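Lovastatin nonaketide synthase, polyketide synthase component (Aspergillus terreus, PDB 7CPX) builds the nonaketide dihydromonacolin L from malonyl-CoA, using NADPH and S-adenosylmethionine, as the polyketide synthase component of lovastatin biosynthesis. Local coordinates at residues 387-392 and 416-421; 32-37 and 359-364; 266-271 and 443-448; 233-238 and 317-322; 291-296 and 336-341. The protein carries 2 engineered substitutions. All coordinates share one frame; numbering follows the deposited sequence.

Contact 1 (387-392 and 416-421)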
# COMPACT_ATOMS: atom_id res chain seq x y z
N GLY A 387 24.85 37.13 39.22
CA GLY A 387 25.61 36.63 40.35
C GLY A 387 25.00 35.42 41.01
O GLY A 387 25.29 35.16 42.18
N VAL A 388 24.18 34.66 40.29
CA VAL A 388 23.54 33.46 40.81
C VAL A 388 23.99 32.28 39.97
O VAL A 388 23.89 32.32 38.74
CB VAL A 388 22.00 33.59 40.80
CG1 VAL A 388 21.36 32.28 41.24
CG2 VAL A 388 21.55 34.74 41.69
N ILE A 389 24.47 31.24 40.64
CA ILE A 389 24.85 30.00 39.96
C ILE A 389 23.60 29.13 39.85
O ILE A 389 23.17 28.54 40.85
CB ILE A 389 25.99 29.28 40.69
CG1 ILE A 389 27.28 30.08 40.53
CG2 ILE A 389 26.14 27.86 40.16
CD1 ILE A 389 28.49 29.45 41.19
N PRO A 390 22.99 29.02 38.67
CA PRO A 390 21.75 28.26 38.57
C PRO A 390 21.98 26.79 38.89
O PRO A 390 23.08 26.25 38.63
CB PRO A 390 21.32 28.46 37.11
CG PRO A 390 22.57 28.80 36.40
CD PRO A 390 23.39 29.57 37.37
N PRO A 391 20.99 26.11 39.45
CA PRO A 391 21.15 24.70 39.80
C PRO A 391 20.93 23.79 38.60
O PRO A 391 20.68 24.24 37.48
CB PRO A 391 20.07 24.49 40.86
CG PRO A 391 18.99 25.44 40.47
CD PRO A 391 19.68 26.64 39.88
N ASN A 392 21.04 22.49 38.85
CA ASN A 392 20.76 21.46 37.87
C ASN A 392 19.60 20.62 38.37
O ASN A 392 19.65 20.08 39.48
CB ASN A 392 21.99 20.59 37.62
CG ASN A 392 23.15 21.38 37.07
OD1 ASN A 392 23.51 21.26 35.90
ND2 ASN A 392 23.74 22.22 37.91
N THR A 416 22.65 29.00 43.91
CA THR A 416 23.75 29.35 44.79
C THR A 416 24.30 30.72 44.43
O THR A 416 24.52 31.02 43.25
CB THR A 416 24.86 28.31 44.73
OG1 THR A 416 24.31 27.01 44.98
CG2 THR A 416 25.94 28.61 45.75
N GLN A 417 24.54 31.54 45.44
CA GLN A 417 25.16 32.84 45.23
C GLN A 417 26.58 32.65 44.72
O GLN A 417 27.25 31.66 45.03
CB GLN A 417 25.16 33.66 46.52
CG GLN A 417 25.72 35.06 46.36
CD GLN A 417 25.61 35.87 47.64
OE1 GLN A 417 25.11 35.39 48.65
NE2 GLN A 417 26.08 37.11 47.59
N TRP A 418 27.04 33.61 43.93
CA TRP A 418 28.35 33.48 43.30
C TRP A 418 29.44 33.42 44.37
O TRP A 418 29.37 34.14 45.37
CB TRP A 418 28.61 34.64 42.35
CG TRP A 418 29.49 34.27 41.20
CD1 TRP A 418 30.84 34.39 41.14
CD2 TRP A 418 29.07 33.72 39.95
NE1 TRP A 418 31.30 33.95 39.92
CE2 TRP A 418 30.23 33.53 39.17
CE3 TRP A 418 27.84 33.36 39.41
CZ2 TRP A 418 30.19 33.00 37.89
CZ3 TRP A 418 27.80 32.84 38.13
CH2 TRP A 418 28.97 32.67 37.39
N PRO A 419 30.46 32.59 44.18
CA PRO A 419 31.55 32.55 45.16
C PRO A 419 32.26 33.89 45.28
O PRO A 419 32.31 34.67 44.33
CB PRO A 419 32.49 31.47 44.60
CG PRO A 419 31.63 30.62 43.76
CD PRO A 419 30.60 31.53 43.17
N ALA A 420 32.80 34.14 46.47
CA ALA A 420 33.51 35.39 46.71
C ALA A 420 34.65 35.55 45.72
O ALA A 420 35.34 34.58 45.38
CB ALA A 420 34.04 35.42 48.14
N LEU A 421 34.86 36.78 45.27
CA LEU A 421 35.86 37.08 44.26
C LEU A 421 36.81 38.17 44.77
O LEU A 421 36.44 38.97 45.62
CB LEU A 421 35.22 37.56 42.96
CG LEU A 421 34.11 36.68 42.39
CD1 LEU A 421 33.53 37.31 41.14
CD2 LEU A 421 34.64 35.30 42.09

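Contact 2 (32-37 and 359-364)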
# COMPACT_ATOMS: atom_id res chain seq x y z
N GLU A 32 14.58 32.83 34.71
CA GLU A 32 13.75 32.39 35.83
C GLU A 32 13.67 30.87 35.88
O GLU A 32 13.76 30.27 36.95
CB GLU A 32 12.35 32.99 35.72
CG GLU A 32 12.30 34.50 35.91
CD GLU A 32 10.93 35.08 35.66
OE1 GLU A 32 10.02 34.31 35.28
OE2 GLU A 32 10.75 36.30 35.85
N LEU A 33 13.50 30.24 34.72
CA LEU A 33 13.48 28.78 34.66
C LEU A 33 14.80 28.19 35.12
O LEU A 33 14.84 27.25 35.92
CB LEU A 33 13.15 28.33 33.24
CG LEU A 33 13.34 26.84 32.92
CD1 LEU A 33 12.49 25.98 33.83
CD2 LEU A 33 13.01 26.57 31.46
N LEU A 34 15.91 28.74 34.63
CA LEU A 34 17.22 28.16 34.93
C LEU A 34 17.54 28.27 36.42
O LEU A 34 18.01 27.30 37.03
CB LEU A 34 18.30 28.84 34.10
CG LEU A 34 18.24 28.54 32.60
CD1 LEU A 34 19.21 29.43 31.84
CD2 LEU A 34 18.54 27.08 32.32
N GLN A 35 17.30 29.43 37.02
CA GLN A 35 17.57 29.59 38.44
C GLN A 35 16.51 28.94 39.31
O GLN A 35 16.76 28.68 40.49
CB GLN A 35 17.70 31.07 38.80
CG GLN A 35 16.40 31.86 38.74
CD GLN A 35 16.60 33.32 39.05
OE1 GLN A 35 17.67 33.73 39.52
NE2 GLN A 35 15.58 34.13 38.80
N HIS A 36 15.32 28.68 38.76
CA HIS A 36 14.23 28.01 39.47
C HIS A 36 13.70 26.90 38.58
O HIS A 36 12.58 26.98 38.05
CB HIS A 36 13.13 29.00 39.85
CG HIS A 36 13.60 30.08 40.78
ND1 HIS A 36 14.57 29.87 41.73
CD2 HIS A 36 13.24 31.38 40.88
CE1 HIS A 36 14.78 31.00 42.39
NE2 HIS A 36 13.99 31.93 41.89
N PRO A 37 14.48 25.84 38.38
CA PRO A 37 14.10 24.81 37.40
C PRO A 37 12.85 24.05 37.80
O PRO A 37 12.52 23.91 38.98
CB PRO A 37 15.32 23.89 37.37
CG PRO A 37 15.98 24.08 38.69
CD PRO A 37 15.75 25.52 39.05
N GLY A 359 27.51 23.20 35.95
CA GLY A 359 26.10 22.96 35.75
C GLY A 359 25.66 23.16 34.31
O GLY A 359 25.88 24.23 33.73
N SER A 360 25.03 22.14 33.74
CA SER A 360 24.60 22.18 32.34
C SER A 360 23.14 22.59 32.26
O SER A 360 22.29 22.03 32.97
CB SER A 360 24.80 20.82 31.68
OG SER A 360 24.40 20.85 30.32
N ALA A 361 22.85 23.57 31.41
CA ALA A 361 21.47 23.98 31.20
C ALA A 361 20.61 22.85 30.66
O ALA A 361 19.39 22.87 30.83
CB ALA A 361 21.42 25.16 30.22
N LYS A 362 21.23 21.85 30.03
CA LYS A 362 20.50 20.75 29.43
C LYS A 362 19.80 19.88 30.46
O LYS A 362 18.95 19.07 30.09
CB LYS A 362 21.45 19.92 28.57
CG LYS A 362 22.20 20.75 27.54
CD LYS A 362 23.35 19.99 26.93
CE LYS A 362 24.48 20.94 26.53
NZ LYS A 362 25.14 21.57 27.71
N THR A 363 20.15 20.02 31.74
CA THR A 363 19.39 19.34 32.79
C THR A 363 18.03 19.99 32.99
O THR A 363 17.10 19.34 33.48
CB THR A 363 20.17 19.35 34.10
OG1 THR A 363 20.40 20.70 34.52
CG2 THR A 363 21.51 18.64 33.93
N VAL A 364 17.90 21.26 32.63
CA VAL A 364 16.67 22.02 32.85
C VAL A 364 15.87 22.17 31.57
O VAL A 364 14.66 21.93 31.55
CB VAL A 364 17.01 23.40 33.46
CG1 VAL A 364 15.73 24.18 33.72
CG2 VAL A 364 17.81 23.23 34.74

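Contact 3 (266-271 and 443-448)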
# COMPACT_ATOMS: atom_id res chain seq x y z
N ILE A 266 24.44 45.83 28.09
CA ILE A 266 25.24 44.62 27.96
C ILE A 266 24.66 43.53 28.84
O ILE A 266 24.38 43.75 30.03
CB ILE A 266 26.71 44.90 28.30
CG1 ILE A 266 27.36 45.70 27.18
CG2 ILE A 266 27.44 43.59 28.56
CD1 ILE A 266 28.70 46.29 27.53
N GLU A 267 24.49 42.34 28.27
CA GLU A 267 24.09 41.17 29.03
C GLU A 267 25.29 40.45 29.63
O GLU A 267 25.24 40.01 30.79
CB GLU A 267 23.29 40.20 28.15
CG GLU A 267 21.96 40.74 27.67
CD GLU A 267 21.10 39.68 27.02
OE1 GLU A 267 21.62 38.57 26.76
OE2 GLU A 267 19.91 39.94 26.76
N CYS A 268 26.38 40.33 28.88
CA CYS A 268 27.59 39.74 29.42
C CYS A 268 28.73 40.01 28.45
O CYS A 268 28.55 40.64 27.41
CB CYS A 268 27.44 38.23 29.67
SG CYS A 268 27.20 37.24 28.19
N VAL A 269 29.92 39.53 28.80
CA VAL A 269 31.12 39.72 28.01
C VAL A 269 31.69 38.35 27.69
O VAL A 269 32.18 37.64 28.58
CB VAL A 269 32.16 40.59 28.74
CG1 VAL A 269 33.54 40.35 28.17
CG2 VAL A 269 31.78 42.05 28.64
N ILE A 270 31.66 37.97 26.41
CA ILE A 270 32.35 36.78 25.93
C ILE A 270 33.81 37.18 25.75
O ILE A 270 34.19 37.78 24.74
CB ILE A 270 31.74 36.25 24.64
CG1 ILE A 270 30.25 35.94 24.85
CG2 ILE A 270 32.47 35.00 24.18
CD1 ILE A 270 29.55 35.47 23.60
N ARG A 271 34.63 36.88 26.75
CA ARG A 271 36.04 37.26 26.71
C ARG A 271 36.79 36.47 25.65
O ARG A 271 37.62 37.02 24.92
CB ARG A 271 36.67 37.04 28.09
CG ARG A 271 38.15 37.31 28.15
CD ARG A 271 38.62 37.38 29.60
NE ARG A 271 40.04 37.67 29.71
CZ ARG A 271 40.63 38.09 30.82
NH1 ARG A 271 39.94 38.31 31.93
NH2 ARG A 271 41.94 38.30 30.82
N ALA A 443 33.69 28.52 25.69
CA ALA A 443 33.56 29.97 25.78
C ALA A 443 33.80 30.41 27.21
O ALA A 443 33.33 29.77 28.16
CB ALA A 443 32.17 30.42 25.32
N ILE A 444 34.53 31.51 27.36
CA ILE A 444 34.75 32.14 28.66
C ILE A 444 33.90 33.40 28.69
O ILE A 444 34.03 34.26 27.81
CB ILE A 444 36.23 32.45 28.88
CG1 ILE A 444 37.06 31.16 28.79
CG2 ILE A 444 36.43 33.11 30.24
CD1 ILE A 444 38.55 31.38 28.90
N ILE A 445 33.03 33.51 29.69
CA ILE A 445 32.09 34.61 29.79
C ILE A 445 32.28 35.28 31.14
O ILE A 445 32.75 34.67 32.09
CB ILE A 445 30.64 34.13 29.60
CG1 ILE A 445 30.54 33.28 28.34
CG2 ILE A 445 29.69 35.32 29.52
CD1 ILE A 445 29.15 32.77 28.04
N GLU A 446 31.92 36.56 31.20
CA GLU A 446 32.11 37.34 32.41
C GLU A 446 30.98 38.36 32.51
O GLU A 446 30.30 38.67 31.53
CB GLU A 446 33.47 38.05 32.42
CG GLU A 446 34.66 37.11 32.30
CD GLU A 446 35.98 37.85 32.29
OE1 GLU A 446 35.96 39.10 32.20
OE2 GLU A 446 37.03 37.19 32.38
N GLU A 447 30.79 38.88 33.72
CA GLU A 447 29.87 39.99 33.90
C GLU A 447 30.51 41.27 33.39
O GLU A 447 31.72 41.48 33.54
CB GLU A 447 29.49 40.15 35.37
CG GLU A 447 30.63 40.64 36.26
CD GLU A 447 30.18 40.88 37.68
OE1 GLU A 447 29.00 41.25 37.88
OE2 GLU A 447 31.01 40.72 38.60
N TYR A 448 29.70 42.13 32.77
CA TYR A 448 30.20 43.44 32.39
C TYR A 448 30.26 44.33 33.62
O TYR A 448 29.23 44.57 34.28
CB TYR A 448 29.31 44.07 31.31
CG TYR A 448 29.72 45.48 30.97
CD1 TYR A 448 31.02 45.76 30.57
CD2 TYR A 448 28.82 46.53 31.07
CE1 TYR A 448 31.40 47.05 30.26
CE2 TYR A 448 29.20 47.82 30.77
CZ TYR A 448 30.49 48.07 30.36
OH TYR A 448 30.87 49.36 30.06

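Contact 4 (233-238 and 317-322)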
# COMPACT_ATOMS: atom_id res chain seq x y z
N ARG A 233 20.49 13.50 32.65
CA ARG A 233 20.99 13.45 34.02
C ARG A 233 22.50 13.68 33.98
O ARG A 233 23.30 12.74 33.90
CB ARG A 233 20.64 12.12 34.67
CG ARG A 233 19.15 11.88 34.81
CD ARG A 233 18.86 10.64 35.63
NE ARG A 233 17.81 10.87 36.62
CZ ARG A 233 16.51 10.77 36.37
NH1 ARG A 233 16.06 10.43 35.17
NH2 ARG A 233 15.64 11.01 37.34
N MET A 234 22.89 14.95 34.05
CA MET A 234 24.30 15.31 33.98
C MET A 234 25.07 14.70 35.14
O MET A 234 24.71 14.89 36.31
CB MET A 234 24.44 16.83 34.00
CG MET A 234 25.86 17.34 34.17
SD MET A 234 25.93 19.13 34.26
CE MET A 234 27.63 19.37 34.79
N TRP A 235 26.12 13.95 34.82
CA TRP A 235 27.08 13.41 35.78
C TRP A 235 26.42 12.57 36.86
O TRP A 235 27.04 12.30 37.89
CB TRP A 235 27.90 14.52 36.43
CG TRP A 235 28.74 15.32 35.48
CD1 TRP A 235 28.67 15.33 34.12
CD2 TRP A 235 29.80 16.23 35.82
NE1 TRP A 235 29.60 16.18 33.59
CE2 TRP A 235 30.31 16.74 34.62
CE3 TRP A 235 30.36 16.65 37.03
CZ2 TRP A 235 31.36 17.66 34.58
CZ3 TRP A 235 31.39 17.56 36.99
CH2 TRP A 235 31.88 18.06 35.78
N ASP A 236 25.18 12.14 36.66
CA ASP A 236 24.46 11.37 37.66
C ASP A 236 24.61 9.88 37.41
O ASP A 236 24.87 9.44 36.29
CB ASP A 236 22.98 11.76 37.67
CG ASP A 236 22.23 11.16 38.84
OD1 ASP A 236 22.39 11.67 39.97
OD2 ASP A 236 21.47 10.19 38.64
N ALA A 237 24.42 9.10 38.47
CA ALA A 237 24.48 7.65 38.34
C ALA A 237 23.41 7.13 37.39
O ALA A 237 23.59 6.04 36.81
CB ALA A 237 24.32 6.99 39.71
N GLY A 238 22.33 7.87 37.20
CA GLY A 238 21.29 7.51 36.26
C GLY A 238 21.57 7.93 34.83
O GLY A 238 20.68 7.86 33.99
N PHE A 317 30.90 26.77 35.49
CA PHE A 317 31.28 26.09 34.26
C PHE A 317 30.04 25.42 33.69
O PHE A 317 29.64 24.35 34.15
CB PHE A 317 32.39 25.08 34.51
CG PHE A 317 33.04 24.57 33.26
CD1 PHE A 317 32.44 23.60 32.49
CD2 PHE A 317 34.26 25.07 32.85
CE1 PHE A 317 33.04 23.13 31.34
CE2 PHE A 317 34.87 24.62 31.70
CZ PHE A 317 34.26 23.64 30.95
N GLU A 318 29.43 26.04 32.68
CA GLU A 318 28.30 25.42 32.01
C GLU A 318 28.82 24.26 31.18
O GLU A 318 29.23 24.44 30.02
CB GLU A 318 27.54 26.43 31.15
CG GLU A 318 26.09 26.06 30.91
CD GLU A 318 25.92 24.88 29.97
OE1 GLU A 318 26.85 24.60 29.18
OE2 GLU A 318 24.86 24.23 30.00
N ALA A 319 28.82 23.08 31.77
CA ALA A 319 29.35 21.90 31.11
C ALA A 319 28.40 21.41 30.03
O ALA A 319 27.19 21.69 30.05
CB ALA A 319 29.61 20.79 32.13
N HIS A 320 28.95 20.67 29.07
CA HIS A 320 28.12 19.97 28.11
C HIS A 320 27.05 19.15 28.82
O HIS A 320 25.87 19.22 28.47
CB HIS A 320 29.00 19.07 27.23
CG HIS A 320 28.33 18.60 25.98
ND1 HIS A 320 27.38 19.35 25.32
CD2 HIS A 320 28.48 17.47 25.26
CE1 HIS A 320 26.97 18.70 24.25
NE2 HIS A 320 27.62 17.55 24.19
N GLY A 321 27.45 18.37 29.82
CA GLY A 321 26.53 17.72 30.73
C GLY A 321 25.30 17.14 30.05
O GLY A 321 24.17 17.53 30.35
N THR A 322 25.52 16.19 29.14
CA THR A 322 24.43 15.60 28.38
C THR A 322 23.82 14.38 29.05
O THR A 322 22.79 13.88 28.58
CB THR A 322 24.92 15.21 26.98
OG1 THR A 322 25.83 14.11 27.08
CG2 THR A 322 25.63 16.37 26.33

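Contact 5 (291-296 and 336-341)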
# COMPACT_ATOMS: atom_id res chain seq x y z
N ALA A 291 41.33 16.32 24.72
CA ALA A 291 41.03 17.37 23.75
C ALA A 291 40.29 18.53 24.40
O ALA A 291 40.59 19.70 24.15
CB ALA A 291 40.23 16.80 22.59
N GLN A 292 39.31 18.22 25.26
CA GLN A 292 38.54 19.27 25.91
C GLN A 292 39.40 20.03 26.92
O GLN A 292 39.26 21.25 27.07
CB GLN A 292 37.31 18.67 26.58
CG GLN A 292 36.35 18.03 25.59
CD GLN A 292 35.34 17.13 26.26
OE1 GLN A 292 35.26 17.07 27.49
NE2 GLN A 292 34.55 16.43 25.46
N GLU A 293 40.28 19.32 27.63
CA GLU A 293 41.21 20.00 28.53
C GLU A 293 42.11 20.95 27.77
O GLU A 293 42.33 22.09 28.20
CB GLU A 293 42.04 18.96 29.28
CG GLU A 293 43.08 19.55 30.24
CD GLU A 293 44.08 18.52 30.71
OE1 GLU A 293 43.94 17.33 30.34
OE2 GLU A 293 45.01 18.89 31.45
N ALA A 294 42.63 20.50 26.63
CA ALA A 294 43.46 21.38 25.80
C ALA A 294 42.66 22.56 25.30
O ALA A 294 43.17 23.69 25.24
CB ALA A 294 44.05 20.59 24.63
N LEU A 295 41.40 22.34 24.94
CA LEU A 295 40.54 23.43 24.50
C LEU A 295 40.38 24.47 25.60
O LEU A 295 40.51 25.67 25.35
CB LEU A 295 39.17 22.88 24.10
CG LEU A 295 38.03 23.90 23.97
CD1 LEU A 295 38.39 24.97 22.96
CD2 LEU A 295 36.74 23.20 23.57
N ILE A 296 40.09 24.02 26.82
CA ILE A 296 39.90 24.96 27.92
C ILE A 296 41.18 25.73 28.19
O ILE A 296 41.17 26.96 28.35
CB ILE A 296 39.41 24.21 29.17
CG1 ILE A 296 38.05 23.58 28.91
CG2 ILE A 296 39.34 25.16 30.35
CD1 ILE A 296 37.63 22.57 29.95
N ALA A 336 38.46 18.92 35.35
CA ALA A 336 39.34 18.79 36.50
C ALA A 336 40.79 18.99 36.12
O ALA A 336 41.54 19.69 36.82
CB ALA A 336 39.14 17.42 37.16
N THR A 337 41.22 18.40 35.01
CA THR A 337 42.61 18.51 34.59
C THR A 337 42.95 19.88 34.01
O THR A 337 44.12 20.25 33.99
CB THR A 337 42.94 17.43 33.55
OG1 THR A 337 42.03 17.53 32.45
CG2 THR A 337 42.82 16.05 34.17
N ALA A 338 41.95 20.63 33.55
CA ALA A 338 42.21 21.97 33.05
C ALA A 338 42.28 22.98 34.19
O ALA A 338 43.19 23.81 34.24
CB ALA A 338 41.13 22.37 32.05
N PHE A 339 41.32 22.91 35.11
CA PHE A 339 41.29 23.83 36.25
C PHE A 339 42.02 23.29 37.47
O PHE A 339 42.24 24.04 38.42
CB PHE A 339 39.85 24.15 36.63
CG PHE A 339 39.05 24.75 35.51
CD1 PHE A 339 39.24 26.07 35.15
CD2 PHE A 339 38.11 24.00 34.83
CE1 PHE A 339 38.51 26.62 34.12
CE2 PHE A 339 37.38 24.55 33.81
CZ PHE A 339 37.58 25.86 33.45
N PHE A 340 42.41 22.02 37.46
CA PHE A 340 43.08 21.41 38.59
C PHE A 340 44.05 20.35 38.06
O PHE A 340 44.37 20.33 36.87
CB PHE A 340 42.06 20.82 39.58
CG PHE A 340 40.99 21.79 39.99
CD1 PHE A 340 41.20 22.65 41.05
CD2 PHE A 340 39.79 21.84 39.32
CE1 PHE A 340 40.22 23.55 41.43
CE2 PHE A 340 38.80 22.74 39.69
CZ PHE A 340 39.02 23.59 40.75
N GLY A 341 44.51 19.48 38.94
CA GLY A 341 45.51 18.50 38.56
C GLY A 341 46.83 19.12 38.17
O GLY A 341 47.51 18.61 37.27

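Contact 1 (387-392 and 416-421)
I389 and T416 pair through their backbones, while the side chain of I389 reaches on to W418 and P419. CB of I389 lies 3.4 Å from T416 O, the same oxygen that accepts the N-H of I389. CG1 is anti to the carbonyl carbon (chi1 -71°). It meets the six-membered part of the W418 indole, 3.5 Å from CE3. CD1 goes further, over one face of the indole, and its nearest atom in 416-421 is P419 CD at 3.6 Å. The isoleucine crosses both W418 and P419 at about a right angle.

The backbone bonds hold a two-stranded antiparallel sheet. I389 N gives a bond to T416 O of 2.6 Å, and T416 N gives one to I389 O of 3.1 Å. V388 and Q417 form the next pair, non-hydrogen-bonded, with their side chains on the other face from I389 and T416. W418 N then bonds G387 O at 2.9 Å. G387 has positive phi (62°) and leads the chain out of helix 369-386. V388 O lies in the plane of the W418 ring, at its edge.

F316 and F357 of two neighbouring strands also touch I389. The backbone bonds fix the register, and apolar side chains pack on the face carrying I389. The indole NE1 is satisfied by Q315 OE1, so this buried ring is held at its polar end too.

Contact 2 (32-37 and 359-364)
L33 is the first residue of its helix segment to meet V364. Its CG is anti to the backbone N (chi1 169°). CG and CD1 of L33 both touch V364 CG1, with CG at 3.7 Å. The two side chains run past one another, oppositely directed.

L34 follows, and uses one branch. Its CD2 lies 4.0 Å from A361 CB and 4.1 Å from V364 CB, so this methyl bridges two residues of the loop. K379 of helix 369-386 also touches both L34 and A361.

The helix ends at Q35. H36 is the first residue to leave helical angles, and its N still bonds E32 O at 2.9 Å. P37 points its CB toward the loop. CB of P37 meets both methyls of V364, with CG1 at 3.7 Å. V364 thus receives L33, L34 and P37, and it has the most surface buried here.

The loop holds its own shape by polar bonds. S360 O accepts from T363 OG1 at 2.8 Å and also from T363 N. K362 NZ bonds S360 OG at 2.8 Å and, outside the contact, H320 O. A361 N bonds E318 OE2.

The contact packs the end of helix 27-35 on the loop between strand 356-358 and helix 369-386. No hydrogen bond crosses between the two segments. The helix end meets the loop through apolar groups alone, while the polar groups of the loop turn to one another, to E318 and to H320, a predicted active-site residue.

Contact 3 (266-271 and 443-448)
Y448 CG is anti to the backbone N (chi1 175°), and one face of the ring meets I266. I266 CG1 is anti to the carbonyl carbon, on the side of the backbone N, and its CD1 ends over the ring. The result is a CH-pi contact: CD1 of I266 is 3.5 Å from the centroid of the Y448 ring, 8° off the normal. I266 CG2 meets Y448 CB at 3.4 Å.

At the other end R271 and E446 both carry extended side chains that form a salt bridge. R271 NH1 is 3.2 Å from E446 OE2, on the syn lone pair of that oxygen and near the guanidinium plane. The carboxylate and guanidinium planes are 78° apart. E446 OE2 has a second and stronger partner in R428. R271 NH2 bonds A303 O, and Y6 makes a cation-pi contact with R271.

Between these ends run antiparallel backbone bonds. V269 N bonds E446 O at 2.9 Å, and E446 N bonds V269 O at 2.8 Å. The hydrogen bond from R271 N to I444 O is weak. I270 and I445 form a non-hydrogen-bonded pair. C268 SG touches I445 CG2 at 3.4 Å.

Strand 268-277 lies between strands 439-446 and 11-19 in the mixed sheet of the ketosynthase. E267 and C268 both face V13 of strand 11-19, a classic beta bulge. Helix 369-386 covers C268, I270 and I445. Helix 256-261 packs on I266 and Y448.

Contact 4 (233-238 and 317-322)
M234 packs on G321 and ends on A319; these three residues have the most surface buried. M234 CG is anti to the backbone N (chi1 170°), and the chain stays extended to its methyl. CG of M234 meets G321 CA at 3.5 Å, and SD passes the same CA at 3.8 Å. CE goes on to A319 CB at 3.6 Å. The methionine thus touches backbone first and a methyl last.

G321, with positive phi (41°), has no side chain, and its CA lies directly against the methionine. A319 CB points toward the loop and is also approached by W235 CZ2 at 4.3 Å. The methyl CE of M234 stands over the centre of the W235 ring and also touches A319 CB.

A type II turn from R233 to D236 sets M234 and W235 side by side. Beyond it D236 OD2 accepts from G238 N at 2.9 Å, an Asx turn. W235 N bonds D328 OD2.

No hydrogen bond joins the two segments. G321 N is instead bonded to E331 OE1, and H320 O is gripped by S360 OG and K362 NZ. H320 is predicted to be catalytic in the ketosynthase, and its imidazole makes no contact with M234. The contact therefore backs the active-site loop with apolar groups, while G321 N and H320 O bond residues outside the two segments.

Contact 5 (291-296 and 336-341)
I296 meets A338 and F339, and E293 lies one turn earlier against T337 and A338. I296 CG1 is anti to the carbonyl carbon (chi1 -64°), and CG2, anti to the backbone N, makes the closest contacts. CG2 of I296 touches A338 CB at 3.7 Å and F339 CZ at 3.6 Å. CB and CD1 of I296 also come near the A338 methyl. That small residue allows the helices to come close: the CA atoms of E293 and A338 are 5.0 Å apart.

The F339 ring meets I296 with its tip, and the two side chains cross at about a right angle. Y300 and F317 also meet this ring, with their planes steeply turned against it.

E293 is extended all along, with CG anti to the backbone N (chi1 179°). Its CG lies 3.9 Å from A338 CB. The E293 and T337 side chains cross at about a right angle. Their oxygens are modelled close, but CD and OG1 clash, so the detail there is doubtful. E293 OE2 has a salt bridge to K297, and T337 OG1 has its main partner in E333 O, within its own helix.

Helix 289-302 follows strand 268-277 and leads to strand 316-318. Helix 327-339 then joins strand 316-318 to its parallel neighbour 356-358, a beta-alpha-beta crossover. Two such helices packed on a mixed sheet suit the thiolase-like fold of the ketosynthase.

How the contacts relate
All five contacts lie in the ketosynthase. Contact 4 holds H320, and G321 lies about 7 Å from the side chain of H367 and about 10 Å from that of C181; H320, H367 and C181 are the predicted catalytic residues. Contact 2 sits beside it, centres about 12 Å apart, with S360 OG 2.9 Å from H320 O. Contact 1 touches both: N392 OD1 is 3.6 Å from M234 SD and also reaches S360 N. Contact 5 joins contact 4 through F317, whose CZ is 3.7 Å from I296 CD1. Contact 3 touches none of the others; its centre is about 15 Å from that of contact 1, which is nested in the loop it closes.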